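Local coordinates for 2L protein (Yaba-like disease virus, PDB 3IT8), which is a poxvirus protein with an MHC class I-like fold that binds and neutralises the host cytokine tumour necrosis factor, at residues L3-T8 against L168-M173; F21-N26 against N62-N67. All coordinates share one frame; numbering follows the deposited sequence.

Contact 1: residues L3-T8 against L168-M173; sequences LKYNYT and LDYQKM. With NAG (2-acetamido-2-deoxy-beta-D-glucopyranose), chain M.
Leu3 and Tyr5 reach up from strand 2-10 to Tyr170 of helix 148-174, joining the sheet floor to the second long helix of an MHC class I-like platform. The Leu3 side chain meets the Tyr170 ring at about a right angle: CD1 sits over the middle of one face, 3.8 Å from the centroid and 12° off the normal, a CH-pi contact. Leu3 CD2 touches the same ring at CE1 of Tyr170, 3.7 Å away. Tyr5 approaches differently. Its CB does not point at the helix; a chi1 of -76° turns the ring so that its OH end reaches Tyr170 OH, which lies in the ring plane at the edge. Tyr5 OH donates to Tyr170 OH at 2.8 Å, and Tyr170 OH is also hydrogen-bonded to Asp23 OD2 and Thr59 OG1; several polar partners thus hold this buried phenol. Phe51 stacks on the Tyr170 ring, and the outer side of the helix, at Leu168, Gln171 and Lys172, meets a chain of another protein. Lys4 and Asn6 extend from the opposite face of the strand. Asn6 ND2 is joined to C1 of the N-linked sugar, whose acetamide O7 accepts a hydrogen bond from Lys4 NZ at 2.9 Å.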
loop_
_atom_site.group_PDB
_atom_site.type_symbol
_atom_site.label_atom_id
_atom_site.label_comp_id
_atom_site.label_asym_id
_atom_site.label_seq_id
_atom_site.Cartn_x
_atom_site.Cartn_y
_atom_site.Cartn_z
ATOM N N LEU D 3 12.555 -26.337 20.114
ATOM C CA LEU D 3 11.448 -26.639 21.020
ATOM C C LEU D 3 10.861 -28.004 20.596
ATOM O O LEU D 3 10.347 -28.152 19.488
ATOM C CB LEU D 3 10.375 -25.552 20.975
ATOM C CG LEU D 3 9.248 -25.757 22.011
ATOM C CD1 LEU D 3 9.814 -25.890 23.414
ATOM C CD2 LEU D 3 8.293 -24.579 21.975
ATOM N N LYS D 4 10.960 -29.007 21.466
ATOM C CA LYS D 4 10.453 -30.335 21.129
ATOM C C LYS D 4 9.462 -30.905 22.140
ATOM O O LYS D 4 9.709 -30.860 23.341
ATOM C CB LYS D 4 11.627 -31.311 20.968
ATOM C CG LYS D 4 11.200 -32.691 20.525
ATOM C CD LYS D 4 12.368 -33.650 20.343
ATOM C CE LYS D 4 12.979 -34.088 21.661
ATOM N NZ LYS D 4 14.021 -35.151 21.472
ATOM N N TYR D 5 8.342 -31.429 21.644
ATOM C CA TYR D 5 7.309 -32.062 22.468
ATOM C C TYR D 5 7.283 -33.557 22.125
ATOM O O TYR D 5 7.215 -33.934 20.951
ATOM C CB TYR D 5 5.945 -31.447 22.175
ATOM C CG TYR D 5 5.723 -30.084 22.791
ATOM C CD1 TYR D 5 6.755 -29.408 23.441
ATOM C CD2 TYR D 5 4.480 -29.455 22.712
ATOM C CE1 TYR D 5 6.559 -28.134 23.997
ATOM C CE2 TYR D 5 4.274 -28.180 23.259
ATOM C CZ TYR D 5 5.316 -27.530 23.895
ATOM O OH TYR D 5 5.121 -26.273 24.414
ATOM N N ASN D 6 7.340 -34.410 23.137
ATOM C CA ASN D 6 7.358 -35.857 22.925
ATOM C C ASN D 6 6.300 -36.518 23.797
ATOM O O ASN D 6 6.380 -36.463 25.018
ATOM C CB ASN D 6 8.765 -36.402 23.274
ATOM C CG ASN D 6 8.914 -37.910 23.064
ATOM O OD1 ASN D 6 7.961 -38.615 22.718
ATOM N ND2 ASN D 6 10.139 -38.388 23.295
ATOM N N TYR D 7 5.294 -37.109 23.171
ATOM C CA TYR D 7 4.259 -37.819 23.906
ATOM C C TYR D 7 4.477 -39.301 23.621
ATOM O O TYR D 7 4.585 -39.694 22.457
ATOM C CB TYR D 7 2.857 -37.453 23.421
ATOM C CG TYR D 7 2.449 -36.021 23.618
ATOM C CD1 TYR D 7 2.821 -35.042 22.704
ATOM C CD2 TYR D 7 1.623 -35.654 24.676
ATOM C CE1 TYR D 7 2.371 -33.730 22.830
ATOM C CE2 TYR D 7 1.172 -34.350 24.816
ATOM C CZ TYR D 7 1.547 -33.389 23.879
ATOM O OH TYR D 7 1.078 -32.092 23.965
ATOM N N THR D 8 4.524 -40.130 24.661
ATOM C CA THR D 8 4.728 -41.548 24.432
ATOM C C THR D 8 3.922 -42.497 25.311
ATOM O O THR D 8 3.967 -42.395 26.537
ATOM C CB THR D 8 6.209 -41.904 24.601
ATOM O OG1 THR D 8 7.009 -41.022 23.801
ATOM C CG2 THR D 8 6.461 -43.341 24.168
ATOM N N LEU D 168 9.568 -18.598 21.179
ATOM C CA LEU D 168 10.115 -17.285 21.508
ATOM C C LEU D 168 9.935 -16.931 22.987
ATOM O O LEU D 168 10.757 -16.220 23.565
ATOM C CB LEU D 168 9.492 -16.208 20.612
ATOM C CG LEU D 168 9.807 -16.329 19.107
ATOM C CD1 LEU D 168 9.158 -15.197 18.360
ATOM C CD2 LEU D 168 11.312 -16.319 18.863
ATOM N N ASP D 169 8.868 -17.427 23.605
ATOM C CA ASP D 169 8.651 -17.166 25.022
ATOM C C ASP D 169 9.653 -17.979 25.848
ATOM O O ASP D 169 10.161 -17.506 26.869
ATOM C CB ASP D 169 7.224 -17.530 25.435
ATOM C CG ASP D 169 6.189 -16.571 24.871
ATOM O OD1 ASP D 169 6.436 -15.344 24.915
ATOM O OD2 ASP D 169 5.124 -17.045 24.401
ATOM N N TYR D 170 9.936 -19.202 25.406
ATOM C CA TYR D 170 10.888 -20.042 26.114
ATOM C C TYR D 170 12.239 -19.348 26.101
ATOM O O TYR D 170 12.905 -19.224 27.138
ATOM C CB TYR D 170 11.024 -21.414 25.448
ATOM C CG TYR D 170 9.873 -22.372 25.709
ATOM C CD1 TYR D 170 8.625 -22.175 25.125
ATOM C CD2 TYR D 170 10.042 -23.495 26.515
ATOM C CE1 TYR D 170 7.580 -23.074 25.330
ATOM C CE2 TYR D 170 8.999 -24.397 26.723
ATOM C CZ TYR D 170 7.777 -24.177 26.122
ATOM O OH TYR D 170 6.750 -25.071 26.287
ATOM N N GLN D 171 12.635 -18.891 24.915
ATOM C CA GLN D 171 13.904 -18.222 24.743
ATOM C C GLN D 171 14.063 -17.075 25.726
ATOM O O GLN D 171 15.106 -16.951 26.363
ATOM C CB GLN D 171 14.038 -17.714 23.322
ATOM C CG GLN D 171 15.329 -16.995 23.093
ATOM C CD GLN D 171 15.530 -16.627 21.652
ATOM O OE1 GLN D 171 14.654 -16.013 21.024
ATOM N NE2 GLN D 171 16.691 -16.998 21.104
ATOM N N LYS D 172 13.035 -16.238 25.855
ATOM C CA LYS D 172 13.081 -15.108 26.788
ATOM C C LYS D 172 13.369 -15.554 28.215
ATOM O O LYS D 172 14.263 -15.023 28.870
ATOM C CB LYS D 172 11.762 -14.344 26.803
ATOM C CG LYS D 172 11.557 -13.416 25.651
ATOM C CD LYS D 172 10.347 -12.535 25.890
ATOM C CE LYS D 172 10.131 -11.566 24.718
ATOM N NZ LYS D 172 9.072 -10.542 24.973
ATOM N N MET D 173 12.602 -16.524 28.699
ATOM C CA MET D 173 12.780 -17.002 30.057
ATOM C C MET D 173 14.013 -17.853 30.248
ATOM O O MET D 173 14.415 -18.104 31.368
ATOM C CB MET D 173 11.548 -17.776 30.495
ATOM C CG MET D 173 10.312 -16.909 30.542
ATOM S SD MET D 173 8.808 -17.755 31.039
ATOM C CE MET D 173 8.142 -18.207 29.497
HETATM C C1 NAG M . 10.411 -39.816 23.371
HETATM C C2 NAG M . 11.758 -40.114 22.707
HETATM C C3 NAG M . 12.056 -41.626 22.796
HETATM C C4 NAG M . 12.037 -42.073 24.265
HETATM C C5 NAG M . 10.658 -41.703 24.837
HETATM C C6 NAG M . 10.486 -42.086 26.297
HETATM C C7 NAG M . 12.302 -38.534 20.965
HETATM C C8 NAG M . 12.577 -38.333 19.489
HETATM N N2 NAG M . 11.718 -39.676 21.325
HETATM O O3 NAG M . 13.320 -41.919 22.217
HETATM O O4 NAG M . 12.292 -43.483 24.380
HETATM O O5 NAG M . 10.440 -40.268 24.730
HETATM O O6 NAG M . 11.138 -41.164 27.158
HETATM O O7 NAG M . 12.615 -37.659 21.766
#

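Contact 2: residues F21-N26 against N62-N67; sequences FYDHYN and NDYNFN. With NAG (2-acetamido-2-deoxy-beta-D-glucopyranose), chain M.
Phe21 of strand 18-25 and Tyr64 of segment 62-67 pack ring against ring where the platform floor meets the N-terminal part of segment 61-82, the first long helix of the platform. The planes meet at 41° with centroids 4.5 Å apart, an inclined pairing between the two standard ring geometries. Tyr64 CB lies above one face of Phe21, displaced toward the rim and 4.2 Å from the centroid, in CH-pi contact. A chi1 of 167° swings the Phe21 ring against Tyr64, and Phe21 CB is left facing the edge of Phe66, 3.7 Å from Phe66 CD1. Tyr5 completes the cluster, meeting both Phe21 and Tyr64 edge-to-face.

The polar end of Tyr64 runs across to Asp23, whose carboxylate stands almost perpendicular to the phenol ring. Tyr64 OH donates to Asp23 OD2 at 2.9 Å, although the placement of that oxygen is less certain; the same hydroxyl is also hydrogen-bonded to Thr31 OG1.

Packing gives way on the outer side of segment 62-67, where Asn62 and Asp63 are solvent-exposed and poorly ordered; Asn67 is exposed too, but its OD1 is anchored to Gly42 N. On the strand, Tyr22 points away from the segment and lies beside the sugar carried by Asn6.

Asp23 OD2 is hydrogen-bonded to Tyr170 OH as well. Tyr170, and less surely Tyr64, would help this buried carboxylate keep a negative charge among aromatic rings.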
loop_
_atom_site.group_PDB
_atom_site.type_symbol
_atom_site.label_atom_id
_atom_site.label_comp_id
_atom_site.label_asym_id
_atom_site.label_seq_id
_atom_site.Cartn_x
_atom_site.Cartn_y
_atom_site.Cartn_z
ATOM N N PHE D 21 5.287 -37.537 28.827
ATOM C CA PHE D 21 5.391 -36.381 27.972
ATOM C C PHE D 21 6.622 -35.589 28.377
ATOM O O PHE D 21 6.885 -35.393 29.560
ATOM C CB PHE D 21 4.173 -35.492 28.116
ATOM C CG PHE D 21 4.363 -34.158 27.491
ATOM C CD1 PHE D 21 4.282 -34.011 26.109
ATOM C CD2 PHE D 21 4.707 -33.054 28.274
ATOM C CE1 PHE D 21 4.547 -32.785 25.514
ATOM C CE2 PHE D 21 4.972 -31.826 27.693
ATOM C CZ PHE D 21 4.894 -31.688 26.308
ATOM N N TYR D 22 7.381 -35.134 27.389
ATOM C CA TYR D 22 8.567 -34.340 27.665
ATOM C C TYR D 22 8.537 -33.073 26.841
ATOM O O TYR D 22 8.195 -33.094 25.664
ATOM C CB TYR D 22 9.856 -35.106 27.333
ATOM C CG TYR D 22 10.135 -36.297 28.218
ATOM C CD1 TYR D 22 9.932 -37.597 27.751
ATOM C CD2 TYR D 22 10.594 -36.129 29.527
ATOM C CE1 TYR D 22 10.181 -38.701 28.561
ATOM C CE2 TYR D 22 10.842 -37.228 30.349
ATOM C CZ TYR D 22 10.637 -38.511 29.858
ATOM O OH TYR D 22 10.912 -39.609 30.647
ATOM N N ASP D 23 8.888 -31.967 27.484
ATOM C CA ASP D 23 8.969 -30.659 26.844
ATOM C C ASP D 23 10.450 -30.259 26.927
ATOM O O ASP D 23 10.982 -30.041 28.016
ATOM C CB ASP D 23 8.122 -29.652 27.611
ATOM C CG ASP D 23 8.074 -28.298 26.934
ATOM O OD1 ASP D 23 9.061 -27.922 26.277
ATOM O OD2 ASP D 23 7.057 -27.589 27.071
ATOM N N HIS D 24 11.121 -30.176 25.786
ATOM C CA HIS D 24 12.538 -29.810 25.766
ATOM C C HIS D 24 12.833 -28.543 24.974
ATOM O O HIS D 24 12.458 -28.425 23.798
ATOM C CB HIS D 24 13.375 -30.934 25.164
ATOM C CG HIS D 24 13.560 -32.109 26.065
ATOM N ND1 HIS D 24 14.399 -32.083 27.155
ATOM C CD2 HIS D 24 13.047 -33.360 26.014
ATOM C CE1 HIS D 24 14.401 -33.267 27.736
ATOM N NE2 HIS D 24 13.588 -34.061 27.063
ATOM N N TYR D 25 13.490 -27.587 25.623
ATOM C CA TYR D 25 13.918 -26.350 24.958
ATOM C C TYR D 25 15.418 -26.591 24.766
ATOM O O TYR D 25 16.160 -26.655 25.746
ATOM C CB TYR D 25 13.709 -25.142 25.849
ATOM C CG TYR D 25 14.228 -23.900 25.203
ATOM C CD1 TYR D 25 13.606 -23.369 24.074
ATOM C CD2 TYR D 25 15.385 -23.283 25.669
ATOM C CE1 TYR D 25 14.126 -22.254 23.419
ATOM C CE2 TYR D 25 15.914 -22.165 25.022
ATOM C CZ TYR D 25 15.278 -21.660 23.899
ATOM O OH TYR D 25 15.801 -20.565 23.254
ATOM N N ASN D 26 15.871 -26.730 23.520
ATOM C CA ASN D 26 17.279 -27.053 23.265
ATOM C C ASN D 26 17.432 -28.394 23.959
ATOM O O ASN D 26 16.567 -29.252 23.814
ATOM C CB ASN D 26 18.231 -26.033 23.892
ATOM C CG ASN D 26 18.274 -24.734 23.127
ATOM O OD1 ASN D 26 17.759 -24.639 22.016
ATOM N ND2 ASN D 26 18.904 -23.723 23.712
ATOM N N ASN D 62 -4.040 -27.314 29.805
ATOM C CA ASN D 62 -4.435 -28.647 30.275
ATOM C C ASN D 62 -3.205 -29.528 30.296
ATOM O O ASN D 62 -3.241 -30.654 29.804
ATOM C CB ASN D 62 -5.447 -29.294 29.337
ATOM C CG ASN D 62 -6.552 -28.362 28.945
ATOM O OD1 ASN D 62 -6.562 -27.198 29.335
ATOM N ND2 ASN D 62 -7.494 -28.861 28.159
ATOM N N ASP D 63 -2.119 -29.015 30.859
ATOM C CA ASP D 63 -0.881 -29.762 30.911
ATOM C C ASP D 63 -0.636 -30.350 29.538
ATOM O O ASP D 63 -0.617 -31.572 29.374
ATOM C CB ASP D 63 -0.963 -30.869 31.957
ATOM C CG ASP D 63 -1.256 -30.330 33.333
ATOM O OD1 ASP D 63 -0.493 -29.460 33.804
ATOM O OD2 ASP D 63 -2.252 -30.771 33.942
ATOM N N TYR D 64 -0.489 -29.462 28.554
ATOM C CA TYR D 64 -0.202 -29.858 27.178
ATOM C C TYR D 64 -1.208 -30.833 26.583
ATOM O O TYR D 64 -0.834 -31.692 25.775
ATOM C CB TYR D 64 1.199 -30.482 27.090
ATOM C CG TYR D 64 2.296 -29.625 27.685
ATOM C CD1 TYR D 64 2.367 -29.399 29.058
ATOM C CD2 TYR D 64 3.258 -29.022 26.867
ATOM C CE1 TYR D 64 3.354 -28.602 29.607
ATOM C CE2 TYR D 64 4.254 -28.222 27.400
ATOM C CZ TYR D 64 4.298 -28.014 28.774
ATOM O OH TYR D 64 5.296 -27.226 29.313
ATOM N N ASN D 65 -2.478 -30.691 26.962
ATOM C CA ASN D 65 -3.526 -31.581 26.473
ATOM C C ASN D 65 -3.095 -33.030 26.675
ATOM O O ASN D 65 -3.395 -33.883 25.837
ATOM C CB ASN D 65 -3.774 -31.340 24.989
ATOM C CG ASN D 65 -4.251 -29.939 24.697
ATOM O OD1 ASN D 65 -3.682 -29.251 23.863
ATOM N ND2 ASN D 65 -5.307 -29.511 25.374
ATOM N N PHE D 66 -2.392 -33.309 27.777
ATOM C CA PHE D 66 -1.908 -34.661 28.049
ATOM C C PHE D 66 -2.984 -35.742 28.124
ATOM O O PHE D 66 -2.873 -36.774 27.463
ATOM C CB PHE D 66 -1.099 -34.711 29.338
ATOM C CG PHE D 66 -0.492 -36.044 29.593
ATOM C CD1 PHE D 66 0.696 -36.405 28.986
ATOM C CD2 PHE D 66 -1.136 -36.970 30.390
ATOM C CE1 PHE D 66 1.239 -37.679 29.169
ATOM C CE2 PHE D 66 -0.603 -38.249 30.581
ATOM C CZ PHE D 66 0.586 -38.601 29.969
ATOM N N ASN D 67 -4.012 -35.522 28.933
ATOM C CA ASN D 67 -5.064 -36.516 29.055
ATOM C C ASN D 67 -5.630 -36.814 27.682
ATOM O O ASN D 67 -5.850 -37.976 27.350
ATOM C CB ASN D 67 -6.172 -36.027 29.987
ATOM C CG ASN D 67 -5.655 -35.670 31.364
ATOM O OD1 ASN D 67 -4.722 -36.285 31.859
ATOM N ND2 ASN D 67 -6.266 -34.680 31.993
HETATM C C1 NAG M . 10.411 -39.816 23.371
HETATM C C2 NAG M . 11.758 -40.114 22.707
HETATM C C3 NAG M . 12.056 -41.626 22.796
HETATM C C4 NAG M . 12.037 -42.073 24.265
HETATM C C5 NAG M . 10.658 -41.703 24.837
HETATM C C6 NAG M . 10.486 -42.086 26.297
HETATM C C7 NAG M . 12.302 -38.534 20.965
HETATM C C8 NAG M . 12.577 -38.333 19.489
HETATM N N2 NAG M . 11.718 -39.676 21.325
HETATM O O3 NAG M . 13.320 -41.919 22.217
HETATM O O4 NAG M . 12.292 -43.483 24.380
HETATM O O5 NAG M . 10.440 -40.268 24.730
HETATM O O6 NAG M . 11.138 -41.164 27.158
HETATM O O7 NAG M . 12.615 -37.659 21.766
#

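Overall arrangement
Contacts 1 and 2 lie on neighbouring strands of one antiparallel sheet, their centres about 8 Å apart, and tie that floor to the two helices above it, as in the MHC class I platform. Contact 2 is nested in the chain loop that contact 1 closes. Two probable hydrogen bonds join them directly: Tyr170 OH to Asp23 OD2 at 2.7 Å, and Tyr7 OH to the backbone O of Tyr64, also at 2.7 Å. Tyr5 packs against Asp23 between them. On the other face of the sheet, both strands border the glycan on Asn6. Other bound sugars lie about 13 Å from the Tyr170 side chain and about 14 Å from that of Tyr64.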